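Local structure of hypothetical protein TT1466 (Thermus thermophilus, 1IUK) at residues Leu74-Pro79 and Val98-Gly103; Ala82-Leu87 and Pro107-Ala112. The protein is of uncharacterised function but probably binds coenzyme A through a Rossmann-like domain built round a five-stranded parallel beta-sheet. All coordinates share one frame; numbering follows the deposited sequence.

Interaction 1 of 2, residues Leu74-Pro79 and Val98-Gly103; sequences LDVFRP and VWLQSG
Leu74-Val76 and Val98-Leu100 are adjacent parallel strands of the central sheet in this Rossmann-like CoA-binding domain, paired residue for residue: Leu74 with Val98, Asp75 with Trp99, Val76 with Leu100. The backbone bonds run Trp99 N to Leu74 O, Val76 N to Trp99 O (2.8 Å) and, from just beyond strand 98-100, Gln101 N to Val76 O (2.9 Å). On one face Val76 and Leu100 lie side by side, Val76 CB 3.7 Å from Leu100 CD2, and Val76 CG2 reaches Val98 CG1 at 4.1 Å. On the opposite face Asp75 and Trp99 lie side by side, and Gln101 folds over to meet Asp75. Gln101 CG is anti to its carbonyl carbon, and a bend at chi2 (-75°) brings CD toward Asp75. From there NE2 donates a short bond of 2.5 Å to the syn lone pair of Asp75 OD1, the carboxylate and amide planes turned 76° apart. The same OD1 lies 3.3 Å from Trp99 CD1, obliquely to the indole. Gln101 CG also sits over the centre of the Phe77 ring, a CH-pi contact with CG 3.4 Å from the ring centroid, while the amide stacks on the ring with the two planes 22° apart. Trp99 NE1 donates to Arg124 O. Leu126 of helix 126-134 packs on Asp75, Trp99 and Gln101, Val32 of helix 28-38 meets Asp75 and Phe77, and strand 15-19 borders 73-76 on the side away from 98-100.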
ATOM      1  N   LEU A  74       0.443  -3.780   0.125  1.00 11.36           N
ATOM      2  CA  LEU A  74       0.507  -2.793  -0.947  1.00 12.61           C
ATOM      3  C   LEU A  74      -0.497  -1.713  -0.536  1.00 10.62           C
ATOM      4  O   LEU A  74      -1.710  -1.925  -0.599  1.00 11.73           O
ATOM      5  CB  LEU A  74       0.113  -3.394  -2.307  1.00 11.87           C
ATOM      6  CG  LEU A  74       0.137  -2.374  -3.459  1.00 11.84           C
ATOM      7  CD1 LEU A  74       1.560  -1.953  -3.745  1.00  9.80           C
ATOM      8  CD2 LEU A  74      -0.509  -2.965  -4.697  1.00 13.25           C
ATOM      9  N   ASP A  75       0.019  -0.576  -0.062  1.00 13.15           N
ATOM     10  CA  ASP A  75      -0.817   0.552   0.373  1.00 10.34           C
ATOM     11  C   ASP A  75      -1.038   1.399  -0.875  1.00 10.38           C
ATOM     12  O   ASP A  75      -0.109   2.033  -1.371  1.00 11.47           O
ATOM     13  CB  ASP A  75      -0.069   1.352   1.441  1.00 12.46           C
ATOM     14  CG  ASP A  75      -0.979   2.242   2.276  1.00 12.54           C
ATOM     15  OD1 ASP A  75      -2.221   2.080   2.259  1.00 11.76           O
ATOM     16  OD2 ASP A  75      -0.420   3.115   2.972  1.00 16.84           O
ATOM     17  N   VAL A  76      -2.272   1.381  -1.370  1.00 11.48           N
ATOM     18  CA  VAL A  76      -2.647   2.069  -2.594  1.00 12.29           C
ATOM     19  C   VAL A  76      -3.298   3.432  -2.415  1.00 11.28           C
ATOM     20  O   VAL A  76      -4.367   3.556  -1.809  1.00 11.92           O
ATOM     21  CB  VAL A  76      -3.605   1.171  -3.439  1.00 13.78           C
ATOM     22  CG1 VAL A  76      -3.862   1.801  -4.805  1.00 14.22           C
ATOM     23  CG2 VAL A  76      -2.995  -0.221  -3.609  1.00 13.67           C
ATOM     24  N   PHE A  77      -2.655   4.446  -2.980  1.00 14.06           N
ATOM     25  CA  PHE A  77      -3.168   5.806  -2.918  1.00 14.65           C
ATOM     26  C   PHE A  77      -3.675   6.276  -4.287  1.00 16.06           C
ATOM     27  O   PHE A  77      -4.208   7.385  -4.402  1.00 14.79           O
ATOM     28  CB  PHE A  77      -2.074   6.759  -2.416  1.00 16.20           C
ATOM     29  CG  PHE A  77      -1.786   6.635  -0.936  1.00 14.40           C
ATOM     30  CD1 PHE A  77      -2.481   7.413  -0.005  1.00 15.13           C
ATOM     31  CD2 PHE A  77      -0.829   5.737  -0.476  1.00 15.26           C
ATOM     32  CE1 PHE A  77      -2.220   7.292   1.368  1.00 14.00           C
ATOM     33  CE2 PHE A  77      -0.562   5.609   0.894  1.00 16.52           C
ATOM     34  CZ  PHE A  77      -1.262   6.392   1.815  1.00 12.54           C
ATOM     35  N   ARG A  78      -3.512   5.449  -5.325  1.00 15.72           N
ATOM     36  CA  ARG A  78      -3.975   5.836  -6.669  1.00 13.50           C
ATOM     37  C   ARG A  78      -5.499   5.787  -6.727  1.00 12.08           C
ATOM     38  O   ARG A  78      -6.117   4.894  -6.154  1.00 15.37           O
ATOM     39  CB  ARG A  78      -3.338   4.941  -7.725  1.00 15.30           C
ATOM     40  CG  ARG A  78      -1.817   4.864  -7.584  1.00 19.25           C
ATOM     41  CD  ARG A  78      -1.072   5.639  -8.656  1.00 23.74           C
ATOM     42  NE  ARG A  78      -1.750   6.864  -9.041  1.00 30.24           N
ATOM     43  CZ  ARG A  78      -2.107   7.164 -10.289  1.00 35.11           C
ATOM     44  NH1 ARG A  78      -1.852   6.324 -11.287  1.00 37.03           N
ATOM     45  NH2 ARG A  78      -2.721   8.310 -10.543  1.00 33.57           N
ATOM     46  N   PRO A  79      -6.126   6.767  -7.412  1.00 13.94           N
ATOM     47  CA  PRO A  79      -7.587   6.872  -7.546  1.00 17.05           C
ATOM     48  C   PRO A  79      -8.213   5.718  -8.281  1.00 15.14           C
ATOM     49  O   PRO A  79      -7.535   5.055  -9.048  1.00 17.09           O
ATOM     50  CB  PRO A  79      -7.804   8.204  -8.264  1.00 17.02           C
ATOM     51  CG  PRO A  79      -6.519   8.498  -8.928  1.00 17.84           C
ATOM     52  CD  PRO A  79      -5.426   7.837  -8.141  1.00 14.56           C
ATOM     53  N   VAL A  98      -3.677  -6.184  -0.198  1.00 12.86           N
ATOM     54  CA  VAL A  98      -3.842  -4.915  -0.907  1.00 12.61           C
ATOM     55  C   VAL A  98      -4.736  -4.021  -0.064  1.00 12.04           C
ATOM     56  O   VAL A  98      -5.839  -4.398   0.325  1.00 12.98           O
ATOM     57  CB  VAL A  98      -4.460  -5.101  -2.314  1.00 12.91           C
ATOM     58  CG1 VAL A  98      -4.864  -3.748  -2.900  1.00  8.41           C
ATOM     59  CG2 VAL A  98      -3.438  -5.768  -3.215  1.00 11.95           C
ATOM     60  N   TRP A  99      -4.231  -2.826   0.216  1.00 13.05           N
ATOM     61  CA  TRP A  99      -4.930  -1.856   1.054  1.00 12.88           C
ATOM     62  C   TRP A  99      -5.294  -0.611   0.251  1.00 12.09           C
ATOM     63  O   TRP A  99      -4.410   0.170  -0.107  1.00 13.65           O
ATOM     64  CB  TRP A  99      -4.007  -1.455   2.220  1.00 14.56           C
ATOM     65  CG  TRP A  99      -4.661  -0.654   3.315  1.00 15.43           C
ATOM     66  CD1 TRP A  99      -5.053   0.659   3.259  1.00 16.90           C
ATOM     67  CD2 TRP A  99      -5.032  -1.130   4.615  1.00 16.98           C
ATOM     68  NE1 TRP A  99      -5.649   1.023   4.441  1.00 16.20           N
ATOM     69  CE2 TRP A  99      -5.651  -0.054   5.291  1.00 17.82           C
ATOM     70  CE3 TRP A  99      -4.905  -2.365   5.274  1.00 15.37           C
ATOM     71  CZ2 TRP A  99      -6.145  -0.176   6.599  1.00 17.18           C
ATOM     72  CZ3 TRP A  99      -5.397  -2.485   6.577  1.00 19.67           C
ATOM     73  CH2 TRP A  99      -6.010  -1.394   7.222  1.00 16.00           C
ATOM     74  N   LEU A 100      -6.577  -0.429  -0.039  1.00 11.71           N
ATOM     75  CA  LEU A 100      -6.996   0.757  -0.781  1.00 13.46           C
ATOM     76  C   LEU A 100      -7.256   1.873   0.227  1.00 14.11           C
ATOM     77  O   LEU A 100      -8.104   1.733   1.120  1.00 13.17           O
ATOM     78  CB  LEU A 100      -8.269   0.474  -1.575  1.00 15.00           C
ATOM     79  CG  LEU A 100      -8.176  -0.688  -2.571  1.00 14.34           C
ATOM     80  CD1 LEU A 100      -9.484  -0.754  -3.372  1.00 17.13           C
ATOM     81  CD2 LEU A 100      -6.953  -0.511  -3.491  1.00 13.22           C
ATOM     82  N   GLN A 101      -6.528   2.976   0.082  1.00 14.84           N
ATOM     83  CA  GLN A 101      -6.672   4.101   0.998  1.00 15.34           C
ATOM     84  C   GLN A 101      -8.042   4.789   0.943  1.00 17.19           C
ATOM     85  O   GLN A 101      -8.880   4.473   0.103  1.00 16.11           O
ATOM     86  CB  GLN A 101      -5.541   5.096   0.750  1.00 12.50           C
ATOM     87  CG  GLN A 101      -4.209   4.624   1.324  1.00 12.89           C
ATOM     88  CD  GLN A 101      -4.153   4.764   2.845  1.00 16.10           C
ATOM     89  OE1 GLN A 101      -4.561   5.789   3.402  1.00 20.15           O
ATOM     90  NE2 GLN A 101      -3.648   3.739   3.519  1.00 10.28           N
ATOM     91  N   SER A 102      -8.267   5.719   1.867  1.00 20.05           N
ATOM     92  CA  SER A 102      -9.527   6.455   1.960  1.00 20.18           C
ATOM     93  C   SER A 102     -10.051   7.029   0.642  1.00 16.61           C
ATOM     94  O   SER A 102      -9.300   7.614  -0.143  1.00 17.03           O
ATOM     95  CB  SER A 102      -9.379   7.588   2.979  1.00 24.92           C
ATOM     96  OG  SER A 102      -9.063   7.067   4.260  1.00 31.66           O
ATOM     97  N   GLY A 103     -11.349   6.859   0.413  1.00 18.24           N
ATOM     98  CA  GLY A 103     -11.970   7.367  -0.800  1.00 20.40           C
ATOM     99  C   GLY A 103     -11.652   6.578  -2.061  1.00 22.80           C
ATOM    100  O   GLY A 103     -11.878   7.061  -3.173  1.00 22.17           O
TER

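Interaction 2 of 2, residues Ala82-Leu87 and Pro107-Ala112; sequences ALMDHL and PEFEKA
Phe109 holds CG anti to its backbone N (chi1 -178°), which carries the ring away from its own helix and in between Leu83 and Leu87. Met84, bent at chi2 and again at chi3 (-77°), folds its methyl against Glu108, with CE 3.3 Å from Glu108 CG. Its sulphur stays nearer the helix backbone, SD lying 3.9 Å from Phe109 N. Leu83 crosses Phe109 at about a right angle and sets CB over one face of the ring, offset toward the rim, in a CH-pi contact with CB 3.9 Å from the centroid. Leu83 O comes within 3.4 Å of Phe109 CE1. Leu87 slides past the ring in the opposite direction: its CG is 3.6 Å from Phe109 CD1, and its CD1 goes on to Ala112 CB, also at 3.6 Å. An alanine in place of Phe109 would probably open a gap between Leu83 and Leu87, leaving Leu83 CB and Leu87 CG without the ring they pack on. Hydrophobic packing thus joins the turn after helix 80-83 and the start of helix 87-93 to helix 107-115. On the sheet side Phe109 rests on Leu100 of strand 98-100, and Leu83 meets Ile104 and His106 in the loop leading into helix 107-115.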
ATOM      1  N   ALA A  82      -7.729   4.890 -11.990  1.00 22.91           N
ATOM      2  CA  ALA A  82      -6.377   4.537 -12.425  1.00 19.19           C
ATOM      3  C   ALA A  82      -6.015   3.107 -12.029  1.00 15.99           C
ATOM      4  O   ALA A  82      -4.993   2.569 -12.444  1.00 18.63           O
ATOM      5  CB  ALA A  82      -5.358   5.515 -11.801  1.00 18.77           C
ATOM      6  N   LEU A  83      -6.866   2.488 -11.233  1.00 16.25           N
ATOM      7  CA  LEU A  83      -6.572   1.161 -10.729  1.00 17.05           C
ATOM      8  C   LEU A  83      -6.521   0.039 -11.753  1.00 17.83           C
ATOM      9  O   LEU A  83      -5.612  -0.784 -11.712  1.00 18.16           O
ATOM     10  CB  LEU A  83      -7.556   0.813  -9.605  1.00 17.73           C
ATOM     11  CG  LEU A  83      -7.515   1.743  -8.375  1.00 18.22           C
ATOM     12  CD1 LEU A  83      -8.503   1.259  -7.324  1.00 20.86           C
ATOM     13  CD2 LEU A  83      -6.108   1.776  -7.804  1.00 17.90           C
ATOM     14  N   MET A  84      -7.477  -0.001 -12.673  1.00 21.52           N
ATOM     15  CA  MET A  84      -7.484  -1.073 -13.667  1.00 21.83           C
ATOM     16  C   MET A  84      -6.204  -1.143 -14.503  1.00 22.42           C
ATOM     17  O   MET A  84      -5.743  -2.226 -14.842  1.00 25.79           O
ATOM     18  CB  MET A  84      -8.709  -0.946 -14.566  1.00 22.48           C
ATOM     19  CG  MET A  84     -10.000  -1.450 -13.925  1.00 21.23           C
ATOM     20  SD  MET A  84      -9.902  -3.051 -13.041  1.00 28.41           S
ATOM     21  CE  MET A  84      -9.885  -4.218 -14.366  1.00 26.51           C
ATOM     22  N   ASP A  85      -5.605  -0.002 -14.817  1.00 23.53           N
ATOM     23  CA  ASP A  85      -4.372  -0.008 -15.604  1.00 24.00           C
ATOM     24  C   ASP A  85      -3.188  -0.506 -14.784  1.00 24.87           C
ATOM     25  O   ASP A  85      -2.110  -0.765 -15.326  1.00 24.93           O
ATOM     26  CB  ASP A  85      -4.068   1.394 -16.134  1.00 28.56           C
ATOM     27  CG  ASP A  85      -5.098   1.869 -17.148  1.00 35.39           C
ATOM     28  OD1 ASP A  85      -5.713   1.012 -17.823  1.00 39.22           O
ATOM     29  OD2 ASP A  85      -5.298   3.096 -17.270  1.00 36.72           O
ATOM     30  N   HIS A  86      -3.382  -0.630 -13.472  1.00 24.47           N
ATOM     31  CA  HIS A  86      -2.315  -1.103 -12.588  1.00 24.15           C
ATOM     32  C   HIS A  86      -2.510  -2.597 -12.292  1.00 20.18           C
ATOM     33  O   HIS A  86      -1.575  -3.279 -11.873  1.00 18.89           O
ATOM     34  CB  HIS A  86      -2.333  -0.343 -11.237  1.00 25.10           C
ATOM     35  CG  HIS A  86      -1.709   1.025 -11.272  1.00 26.29           C
ATOM     36  ND1 HIS A  86      -0.351   1.225 -11.404  1.00 26.60           N
ATOM     37  CD2 HIS A  86      -2.255   2.257 -11.123  1.00 26.12           C
ATOM     38  CE1 HIS A  86      -0.089   2.520 -11.333  1.00 28.76           C
ATOM     39  NE2 HIS A  86      -1.227   3.169 -11.162  1.00 28.07           N
ATOM     40  N   LEU A  87      -3.727  -3.089 -12.506  1.00 19.42           N
ATOM     41  CA  LEU A  87      -4.052  -4.483 -12.218  1.00 19.17           C
ATOM     42  C   LEU A  87      -3.003  -5.495 -12.645  1.00 17.09           C
ATOM     43  O   LEU A  87      -2.649  -6.382 -11.870  1.00 18.18           O
ATOM     44  CB  LEU A  87      -5.405  -4.864 -12.820  1.00 21.26           C
ATOM     45  CG  LEU A  87      -6.424  -5.508 -11.867  1.00 25.73           C
ATOM     46  CD1 LEU A  87      -7.518  -6.187 -12.669  1.00 22.48           C
ATOM     47  CD2 LEU A  87      -5.749  -6.505 -10.941  1.00 20.39           C
ATOM     48  N   PRO A 107     -14.998  -1.942  -7.566  1.00 30.46           N
ATOM     49  CA  PRO A 107     -15.621  -3.263  -7.670  1.00 31.51           C
ATOM     50  C   PRO A 107     -14.872  -4.279  -8.526  1.00 29.69           C
ATOM     51  O   PRO A 107     -14.517  -5.357  -8.045  1.00 27.49           O
ATOM     52  CB  PRO A 107     -16.999  -2.950  -8.229  1.00 33.78           C
ATOM     53  CG  PRO A 107     -17.313  -1.622  -7.639  1.00 33.44           C
ATOM     54  CD  PRO A 107     -16.012  -0.873  -7.574  1.00 30.77           C
ATOM     55  N   GLU A 108     -14.639  -3.941  -9.791  1.00 29.56           N
ATOM     56  CA  GLU A 108     -13.950  -4.867 -10.671  1.00 29.47           C
ATOM     57  C   GLU A 108     -12.537  -5.128 -10.179  1.00 29.04           C
ATOM     58  O   GLU A 108     -12.099  -6.277 -10.105  1.00 30.37           O
ATOM     59  CB  GLU A 108     -13.909  -4.332 -12.109  1.00 32.09           C
ATOM     60  CG  GLU A 108     -12.823  -4.987 -12.965  1.00 36.01           C
ATOM     61  CD  GLU A 108     -13.165  -5.047 -14.442  1.00 38.96           C
ATOM     62  OE1 GLU A 108     -13.874  -4.140 -14.928  1.00 39.34           O
ATOM     63  OE2 GLU A 108     -12.718  -6.003 -15.119  1.00 39.93           O
ATOM     64  N   PHE A 109     -11.817  -4.060  -9.850  1.00 26.85           N
ATOM     65  CA  PHE A 109     -10.445  -4.197  -9.376  1.00 23.10           C
ATOM     66  C   PHE A 109     -10.400  -5.061  -8.123  1.00 21.35           C
ATOM     67  O   PHE A 109      -9.532  -5.921  -7.980  1.00 21.37           O
ATOM     68  CB  PHE A 109      -9.862  -2.812  -9.079  1.00 22.27           C
ATOM     69  CG  PHE A 109      -8.430  -2.834  -8.633  1.00 20.29           C
ATOM     70  CD1 PHE A 109      -7.397  -2.896  -9.568  1.00 18.25           C
ATOM     71  CD2 PHE A 109      -8.107  -2.780  -7.271  1.00 18.37           C
ATOM     72  CE1 PHE A 109      -6.058  -2.906  -9.158  1.00 19.81           C
ATOM     73  CE2 PHE A 109      -6.773  -2.790  -6.853  1.00 11.94           C
ATOM     74  CZ  PHE A 109      -5.745  -2.852  -7.795  1.00 17.97           C
ATOM     75  N   GLU A 110     -11.348  -4.833  -7.223  1.00 21.92           N
ATOM     76  CA  GLU A 110     -11.405  -5.583  -5.977  1.00 22.80           C
ATOM     77  C   GLU A 110     -11.784  -7.030  -6.224  1.00 24.73           C
ATOM     78  O   GLU A 110     -11.242  -7.938  -5.592  1.00 26.44           O
ATOM     79  CB  GLU A 110     -12.401  -4.926  -5.026  1.00 23.01           C
ATOM     80  CG  GLU A 110     -11.927  -3.555  -4.527  1.00 25.24           C
ATOM     81  CD  GLU A 110     -12.986  -2.827  -3.734  1.00 23.35           C
ATOM     82  OE1 GLU A 110     -13.578  -3.459  -2.833  1.00 28.69           O
ATOM     83  OE2 GLU A 110     -13.233  -1.633  -4.011  1.00 22.92           O
ATOM     84  N   LYS A 111     -12.712  -7.243  -7.153  1.00 27.42           N
ATOM     85  CA  LYS A 111     -13.146  -8.590  -7.487  1.00 27.76           C
ATOM     86  C   LYS A 111     -12.001  -9.369  -8.118  1.00 26.33           C
ATOM     87  O   LYS A 111     -11.829 -10.549  -7.829  1.00 27.30           O
ATOM     88  CB  LYS A 111     -14.338  -8.560  -8.447  1.00 31.41           C
ATOM     89  CG  LYS A 111     -14.839  -9.953  -8.854  1.00 39.19           C
ATOM     90  CD  LYS A 111     -15.401  -9.970 -10.285  1.00 42.73           C
ATOM     91  CE  LYS A 111     -16.135 -11.276 -10.599  1.00 45.48           C
ATOM     92  NZ  LYS A 111     -16.932 -11.778  -9.433  1.00 45.36           N
ATOM     93  N   ALA A 112     -11.213  -8.716  -8.969  1.00 23.26           N
ATOM     94  CA  ALA A 112     -10.092  -9.395  -9.616  1.00 22.70           C
ATOM     95  C   ALA A 112      -9.052  -9.856  -8.607  1.00 22.60           C
ATOM     96  O   ALA A 112      -8.456 -10.927  -8.756  1.00 21.57           O
ATOM     97  CB  ALA A 112      -9.439  -8.489 -10.651  1.00 21.81           C
TER

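From the N terminus the chain runs through strand 73-76, helix 80-83, helix 87-93, strand 98-100 and helix 107-115. Interaction 1 closes the beta-alpha-beta crossover from 74-79 to 98-103; interaction 2 closes the next, overlapping loop, from 82-87 to 107-112. Since the segments alternate, the two loops cross rather than nest: one joins strand to strand, the other joins the helices that follow those strands. They meet directly, with Val76 CG1 3.7 Å from Leu83 CD2 and Leu100 CD1 3.9 Å from Glu110 CG. Arg78 NH1 and His86 NE2, 3.2 Å apart, probably share a hydrogen bond. Together they tie two sheet strands to the helical layer on one face.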